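PDB 4H0N: DNMT2 from Spodoptera frugiperda, which probably methylates cytosine 38 in the anticodon loop of tRNA(Asp), using S-adenosyl-L-methionine as methyl donor, and probably also has DNA (cytosine-5)-methyltransferase activity. Local coordinates for residues Y143-L148 with D179-R184; W173-R178 with L328-E333. The protein carries 3 engineered substitutions. All coordinates share one frame; numbering follows the deposited sequence.

How the contacts relate
Two neighbouring contacts illustrate how a loop can be fixed to the border of a Rossmann-like methyltransferase sheet. The loop that follows strand 161-168 supplies residues 173-178 to contact 2 and, directly after them, residues 179-184 to contact 1. Its partners lie far apart in sequence: strand 141-148, outermost in the seven-stranded sheet, comes before the loop, and helix 321-332 ends the chain, so the order is 143-148, 173-178, 179-184, 328-333. The contact centres are about 12 Å apart and the two sets of residues touch, Tyr143 O lying 2.9 Å from Arg177 NE, probably hydrogen-bonded. One loop thus ties the sheet border to the C-terminal helix, away from the annotated cofactor and active sites.

Contact 1: Y143-L148 with D179-R184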
loop_
_atom_site.group_PDB
_atom_site.type_symbol
_atom_site.label_atom_id
_atom_site.label_comp_id
_atom_site.label_asym_id
_atom_site.label_seq_id
_atom_site.Cartn_x
_atom_site.Cartn_y
_atom_site.Cartn_z
ATOM N N TYR A 143 -11.424 18.800 -5.021
ATOM C CA TYR A 143 -10.968 17.530 -4.462
ATOM C C TYR A 143 -12.041 16.714 -3.751
ATOM O O TYR A 143 -13.102 17.217 -3.391
ATOM C CB TYR A 143 -9.838 17.803 -3.475
ATOM C CG TYR A 143 -10.275 18.654 -2.305
ATOM C CD1 TYR A 143 -10.689 18.071 -1.118
ATOM C CD2 TYR A 143 -10.291 20.042 -2.395
ATOM C CE1 TYR A 143 -11.097 18.843 -0.048
ATOM C CE2 TYR A 143 -10.696 20.824 -1.327
ATOM C CZ TYR A 143 -11.097 20.218 -0.157
ATOM O OH TYR A 143 -11.504 20.980 0.909
ATOM N N GLN A 144 -11.735 15.441 -3.549
ATOM C CA GLN A 144 -12.489 14.605 -2.640
ATOM C C GLN A 144 -11.526 13.779 -1.783
ATOM O O GLN A 144 -10.576 13.185 -2.301
ATOM C CB GLN A 144 -13.422 13.684 -3.413
ATOM C CG GLN A 144 -14.242 12.782 -2.520
ATOM C CD GLN A 144 -15.203 13.556 -1.641
ATOM O OE1 GLN A 144 -16.250 14.016 -2.102
ATOM N NE2 GLN A 144 -14.858 13.700 -0.365
ATOM N N GLU A 145 -11.760 13.761 -0.474
ATOM C CA GLU A 145 -11.005 12.899 0.427
ATOM C C GLU A 145 -11.749 11.594 0.687
ATOM O O GLU A 145 -12.971 11.581 0.813
ATOM C CB GLU A 145 -10.746 13.604 1.755
ATOM C CG GLU A 145 -9.924 14.865 1.640
ATOM C CD GLU A 145 -9.568 15.445 2.991
ATOM O OE1 GLU A 145 -10.493 15.709 3.789
ATOM O OE2 GLU A 145 -8.361 15.627 3.260
ATOM N N PHE A 146 -11.007 10.496 0.775
ATOM C CA PHE A 146 -11.603 9.197 1.064
ATOM C C PHE A 146 -10.916 8.527 2.248
ATOM O O PHE A 146 -9.772 8.832 2.573
ATOM C CB PHE A 146 -11.477 8.257 -0.135
ATOM C CG PHE A 146 -12.127 8.761 -1.394
ATOM C CD1 PHE A 146 -11.434 9.586 -2.263
ATOM C CD2 PHE A 146 -13.410 8.367 -1.736
ATOM C CE1 PHE A 146 -12.019 10.028 -3.432
ATOM C CE2 PHE A 146 -14.000 8.805 -2.902
ATOM C CZ PHE A 146 -13.303 9.631 -3.750
ATOM N N LEU A 147 -11.633 7.611 2.884
ATOM C CA LEU A 147 -11.039 6.659 3.812
ATOM C C LEU A 147 -11.534 5.272 3.412
ATOM O O LEU A 147 -12.615 4.836 3.819
ATOM C CB LEU A 147 -11.408 6.980 5.262
ATOM C CG LEU A 147 -10.544 8.014 5.989
ATOM C CD1 LEU A 147 -11.108 8.320 7.370
ATOM C CD2 LEU A 147 -9.092 7.547 6.098
ATOM N N LEU A 148 -10.735 4.592 2.598
ATOM C CA LEU A 148 -11.146 3.339 1.993
ATOM C C LEU A 148 -10.358 2.145 2.480
ATOM O O LEU A 148 -9.158 2.223 2.761
ATOM C CB LEU A 148 -11.015 3.417 0.483
ATOM C CG LEU A 148 -11.898 4.466 -0.172
ATOM C CD1 LEU A 148 -11.690 4.438 -1.668
ATOM C CD2 LEU A 148 -13.354 4.215 0.176
ATOM N N ASP A 179 -17.483 17.889 1.079
ATOM C CA ASP A 179 -16.421 18.155 2.048
ATOM C C ASP A 179 -16.199 17.027 3.062
ATOM O O ASP A 179 -15.076 16.813 3.513
ATOM C CB ASP A 179 -16.663 19.481 2.776
ATOM C CG ASP A 179 -16.377 20.694 1.903
ATOM O OD1 ASP A 179 -16.487 20.585 0.664
ATOM O OD2 ASP A 179 -16.050 21.761 2.461
ATOM N N GLU A 180 -17.265 16.319 3.431
ATOM C CA GLU A 180 -17.147 15.212 4.383
ATOM C C GLU A 180 -16.481 14.010 3.714
ATOM O O GLU A 180 -16.626 13.802 2.506
ATOM C CB GLU A 180 -18.516 14.823 4.957
ATOM C CG GLU A 180 -18.514 13.650 5.949
ATOM C CD GLU A 180 -19.844 12.903 5.968
ATOM O OE1 GLU A 180 -20.759 13.298 5.212
ATOM O OE2 GLU A 180 -19.974 11.919 6.731
ATOM N N ILE A 181 -15.745 13.236 4.508
ATOM C CA ILE A 181 -14.956 12.110 4.018
ATOM C C ILE A 181 -15.819 10.917 3.598
ATOM O O ILE A 181 -16.723 10.500 4.322
ATOM C CB ILE A 181 -13.921 11.667 5.079
ATOM C CG1 ILE A 181 -12.920 12.798 5.348
ATOM C CG2 ILE A 181 -13.216 10.384 4.653
ATOM C CD1 ILE A 181 -11.457 12.377 5.295
ATOM N N ILE A 182 -15.522 10.375 2.421
ATOM C CA ILE A 182 -16.257 9.245 1.868
ATOM C C ILE A 182 -15.679 7.916 2.343
ATOM O O ILE A 182 -14.480 7.675 2.224
ATOM C CB ILE A 182 -16.229 9.284 0.330
ATOM C CG1 ILE A 182 -17.029 10.478 -0.188
ATOM C CG2 ILE A 182 -16.782 7.999 -0.252
ATOM C CD1 ILE A 182 -17.122 10.542 -1.698
ATOM N N THR A 183 -16.542 7.053 2.872
ATOM C CA THR A 183 -16.113 5.776 3.437
ATOM C C THR A 183 -16.197 4.625 2.440
ATOM O O THR A 183 -15.609 3.565 2.657
ATOM C CB THR A 183 -16.918 5.414 4.698
ATOM O OG1 THR A 183 -18.279 5.829 4.536
ATOM C CG2 THR A 183 -16.333 6.107 5.910
ATOM N N ARG A 184 -16.933 4.828 1.355
ATOM C CA ARG A 184 -16.982 3.838 0.286
ATOM C C ARG A 184 -17.408 4.440 -1.048
ATOM O O ARG A 184 -18.253 5.328 -1.096
ATOM C CB ARG A 184 -17.877 2.656 0.663
ATOM C CG ARG A 184 -19.287 3.016 1.065
ATOM C CD ARG A 184 -20.144 1.757 1.022
ATOM N NE ARG A 184 -21.566 1.994 1.262
ATOM C CZ ARG A 184 -22.370 2.628 0.411
ATOM N NH1 ARG A 184 -21.885 3.116 -0.726
ATOM N NH2 ARG A 184 -23.655 2.791 0.702
#
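Strand 143-148 borders the sheet, and its outer side receives the irregular segment 179-184 through a single beta bridge between Phe146 and Ile182. At Gln144 the CG is anti to the backbone N and the chain then bends at chi2 (65°), laying the amide across the end of Ile182; CD meets Ile182 CD1 at 3.6 Å. Its NE2 bonds to Glu145 O and only weakly to Glu180 O, while OE1 accepts from Arg178 N. Glu145 O is gripped twice, because Ile182 N also reaches it, 3.2 Å away and almost straight. The Glu145 carboxylate passes Ile181 CD1 but is held elsewhere, by Arg129 and Tyr162. Phe146 starts out away from the segment at CB, yet its ring runs alongside Ile182, CD2 lying 3.6 Å from Ile182 CB. Leu147 N closes the bridge on Ile182 O at 2.9 Å, and its side chain crosses that of Ile181 obliquely, Leu147 CG lying 3.8 Å from Ile181 CG2. Last, Leu148 brings CD2 up to Arg184 CA (3.6 Å). Two nearly linear backbone bonds centred on Ile182 therefore satisfy polar groups of the border strand, while Ile181 and Ile182 bury hydrocarbon against it.

Contact 2: W173-R178 with L328-E333; sequences WPFKRR and LKILFE
Trp173 and Phe175, two aromatic residues of the loop segment 173-178, carry the packed part of this contact against the last turn of helix 321-332. The indole, with CG anti to the backbone N (chi1 -158°), presents its edge to the helix: NE1 donates to Ile330 O at 3.0 Å, nearly straight at 169°, with the acceptor in the plane of the ring. Ile330 O also accepts from Glu333 N, so one carbonyl at the C-terminal end of the helix serves both its own chain and the loop. Phe175 turns a face instead. Ile330 CG2 sits over that ring, 3.9 Å from its centroid, in a CH-pi contact, and comes within 3.7 Å of Phe175 CD1. Ile330 is buried, and the loop residue Leu185 touches it as well.

The solvent side is looser and belongs to Pro174 and Glu333, both exposed. Pro174 CD rests 3.4 Å from Glu333 C, at the chain terminus. The Glu333 side chain extends beyond CG until OE1 lies at the edge of the Phe175 ring, 3.4 Å from Phe175 CB, with carboxylate and ring planes 66° apart. Beyond Phe175 the loop departs from the helix through an inverse gamma turn centred on Lys176. This is a helix C-terminus bound by an indole N-H, here joining the final helix of a class I-like methyltransferase fold to the loop after strand 161-168.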
loop_
_atom_site.group_PDB
_atom_site.type_symbol
_atom_site.label_atom_id
_atom_site.label_comp_id
_atom_site.label_asym_id
_atom_site.label_seq_id
_atom_site.Cartn_x
_atom_site.Cartn_y
_atom_site.Cartn_z
ATOM N N TRP A 173 -15.873 18.175 -14.090
ATOM C CA TRP A 173 -15.875 16.980 -13.255
ATOM C C TRP A 173 -17.288 16.582 -12.835
ATOM O O TRP A 173 -17.871 17.198 -11.941
ATOM C CB TRP A 173 -15.023 17.205 -12.012
ATOM C CG TRP A 173 -14.537 15.933 -11.379
ATOM C CD1 TRP A 173 -14.486 14.695 -11.956
ATOM C CD2 TRP A 173 -14.030 15.774 -10.045
ATOM N NE1 TRP A 173 -13.977 13.779 -11.063
ATOM C CE2 TRP A 173 -13.690 14.418 -9.888
ATOM C CE3 TRP A 173 -13.835 16.652 -8.972
ATOM C CZ2 TRP A 173 -13.166 13.917 -8.700
ATOM C CZ3 TRP A 173 -13.311 16.153 -7.795
ATOM C CH2 TRP A 173 -12.983 14.799 -7.667
ATOM N N PRO A 174 -17.834 15.537 -13.474
ATOM C CA PRO A 174 -19.184 15.021 -13.227
ATOM C C PRO A 174 -19.364 14.514 -11.802
ATOM O O PRO A 174 -20.485 14.459 -11.310
ATOM C CB PRO A 174 -19.294 13.845 -14.202
ATOM C CG PRO A 174 -18.264 14.112 -15.246
ATOM C CD PRO A 174 -17.144 14.782 -14.532
ATOM N N PHE A 175 -18.266 14.151 -11.148
ATOM C CA PHE A 175 -18.337 13.567 -9.812
ATOM C C PHE A 175 -18.943 14.505 -8.771
ATOM O O PHE A 175 -18.460 15.617 -8.582
ATOM C CB PHE A 175 -16.953 13.117 -9.344
ATOM C CG PHE A 175 -16.976 12.412 -8.025
ATOM C CD1 PHE A 175 -17.485 11.131 -7.926
ATOM C CD2 PHE A 175 -16.513 13.035 -6.880
ATOM C CE1 PHE A 175 -17.520 10.479 -6.716
ATOM C CE2 PHE A 175 -16.548 12.383 -5.663
ATOM C CZ PHE A 175 -17.050 11.105 -5.582
ATOM N N LYS A 176 -19.993 14.054 -8.090
ATOM C CA LYS A 176 -20.617 14.859 -7.040
ATOM C C LYS A 176 -19.826 14.835 -5.726
ATOM O O LYS A 176 -20.167 14.103 -4.794
ATOM C CB LYS A 176 -22.053 14.410 -6.785
ATOM C CG LYS A 176 -22.859 15.425 -5.992
ATOM C CD LYS A 176 -24.231 14.883 -5.607
ATOM C CE LYS A 176 -25.213 16.017 -5.332
ATOM N NZ LYS A 176 -24.591 17.092 -4.511
ATOM N N ARG A 177 -18.778 15.649 -5.653
ATOM C CA ARG A 177 -17.926 15.688 -4.472
ATOM C C ARG A 177 -18.583 16.391 -3.281
ATOM O O ARG A 177 -19.642 17.010 -3.414
ATOM C CB ARG A 177 -16.569 16.315 -4.813
ATOM C CG ARG A 177 -16.633 17.636 -5.574
ATOM C CD ARG A 177 -16.681 18.803 -4.616
ATOM N NE ARG A 177 -15.635 18.686 -3.603
ATOM C CZ ARG A 177 -15.668 19.276 -2.411
ATOM N NH1 ARG A 177 -16.697 20.042 -2.077
ATOM N NH2 ARG A 177 -14.663 19.103 -1.558
ATOM N N ARG A 178 -17.944 16.278 -2.120
ATOM C CA ARG A 178 -18.469 16.827 -0.876
ATOM C C ARG A 178 -17.333 16.965 0.134
ATOM O O ARG A 178 -16.338 16.236 0.061
ATOM C CB ARG A 178 -19.559 15.907 -0.330
ATOM C CG ARG A 178 -19.111 14.469 -0.226
ATOM C CD ARG A 178 -20.280 13.522 -0.024
ATOM N NE ARG A 178 -19.831 12.236 0.503
ATOM C CZ ARG A 178 -19.574 12.020 1.791
ATOM N NH1 ARG A 178 -19.739 13.002 2.671
ATOM N NH2 ARG A 178 -19.159 10.829 2.208
ATOM N N LEU A 328 -8.770 6.306 -9.670
ATOM C CA LEU A 328 -8.324 6.870 -10.944
ATOM C C LEU A 328 -9.485 7.026 -11.923
ATOM O O LEU A 328 -9.579 8.042 -12.612
ATOM C CB LEU A 328 -7.204 6.028 -11.565
ATOM C CG LEU A 328 -5.807 6.183 -10.956
ATOM C CD1 LEU A 328 -4.854 5.142 -11.521
ATOM C CD2 LEU A 328 -5.270 7.575 -11.205
ATOM N N LYS A 329 -10.367 6.030 -11.979
ATOM C CA LYS A 329 -11.572 6.131 -12.806
ATOM C C LYS A 329 -12.424 7.320 -12.381
ATOM O O LYS A 329 -12.911 8.079 -13.219
ATOM C CB LYS A 329 -12.405 4.850 -12.739
ATOM C CG LYS A 329 -11.735 3.654 -13.377
ATOM C CD LYS A 329 -12.530 2.384 -13.142
ATOM C CE LYS A 329 -11.671 1.166 -13.412
ATOM N NZ LYS A 329 -12.489 -0.013 -13.798
ATOM N N ILE A 330 -12.592 7.481 -11.075
ATOM C CA ILE A 330 -13.388 8.574 -10.541
ATOM C C ILE A 330 -12.724 9.925 -10.810
ATOM O O ILE A 330 -13.372 10.867 -11.273
ATOM C CB ILE A 330 -13.631 8.378 -9.035
ATOM C CG1 ILE A 330 -14.633 7.245 -8.818
ATOM C CG2 ILE A 330 -14.134 9.654 -8.391
ATOM C CD1 ILE A 330 -14.840 6.886 -7.378
ATOM N N LEU A 331 -11.424 10.001 -10.542
ATOM C CA LEU A 331 -10.664 11.233 -10.712
ATOM C C LEU A 331 -10.702 11.773 -12.146
ATOM O O LEU A 331 -10.656 12.986 -12.363
ATOM C CB LEU A 331 -9.212 11.016 -10.272
ATOM C CG LEU A 331 -8.238 12.196 -10.404
ATOM C CD1 LEU A 331 -8.763 13.429 -9.677
ATOM C CD2 LEU A 331 -6.850 11.823 -9.903
ATOM N N PHE A 332 -10.795 10.877 -13.121
ATOM C CA PHE A 332 -10.697 11.267 -14.523
ATOM C C PHE A 332 -12.035 11.285 -15.259
ATOM O O PHE A 332 -12.088 11.582 -16.453
ATOM C CB PHE A 332 -9.697 10.369 -15.258
ATOM C CG PHE A 332 -8.264 10.641 -14.893
ATOM C CD1 PHE A 332 -7.432 11.329 -15.765
ATOM C CD2 PHE A 332 -7.750 10.229 -13.672
ATOM C CE1 PHE A 332 -6.110 11.590 -15.427
ATOM C CE2 PHE A 332 -6.436 10.488 -13.334
ATOM C CZ PHE A 332 -5.614 11.166 -14.212
ATOM N N GLU A 333 -13.117 10.977 -14.555
ATOM C CA GLU A 333 -14.424 10.983 -15.194
ATOM C C GLU A 333 -14.896 12.420 -15.418
ATOM O O GLU A 333 -14.840 12.943 -16.534
ATOM C CB GLU A 333 -15.444 10.200 -14.366
ATOM C CG GLU A 333 -16.039 10.987 -13.218
ATOM C CD GLU A 333 -16.878 10.125 -12.288
ATOM O OE1 GLU A 333 -17.770 10.679 -11.611
ATOM O OE2 GLU A 333 -16.642 8.898 -12.226
#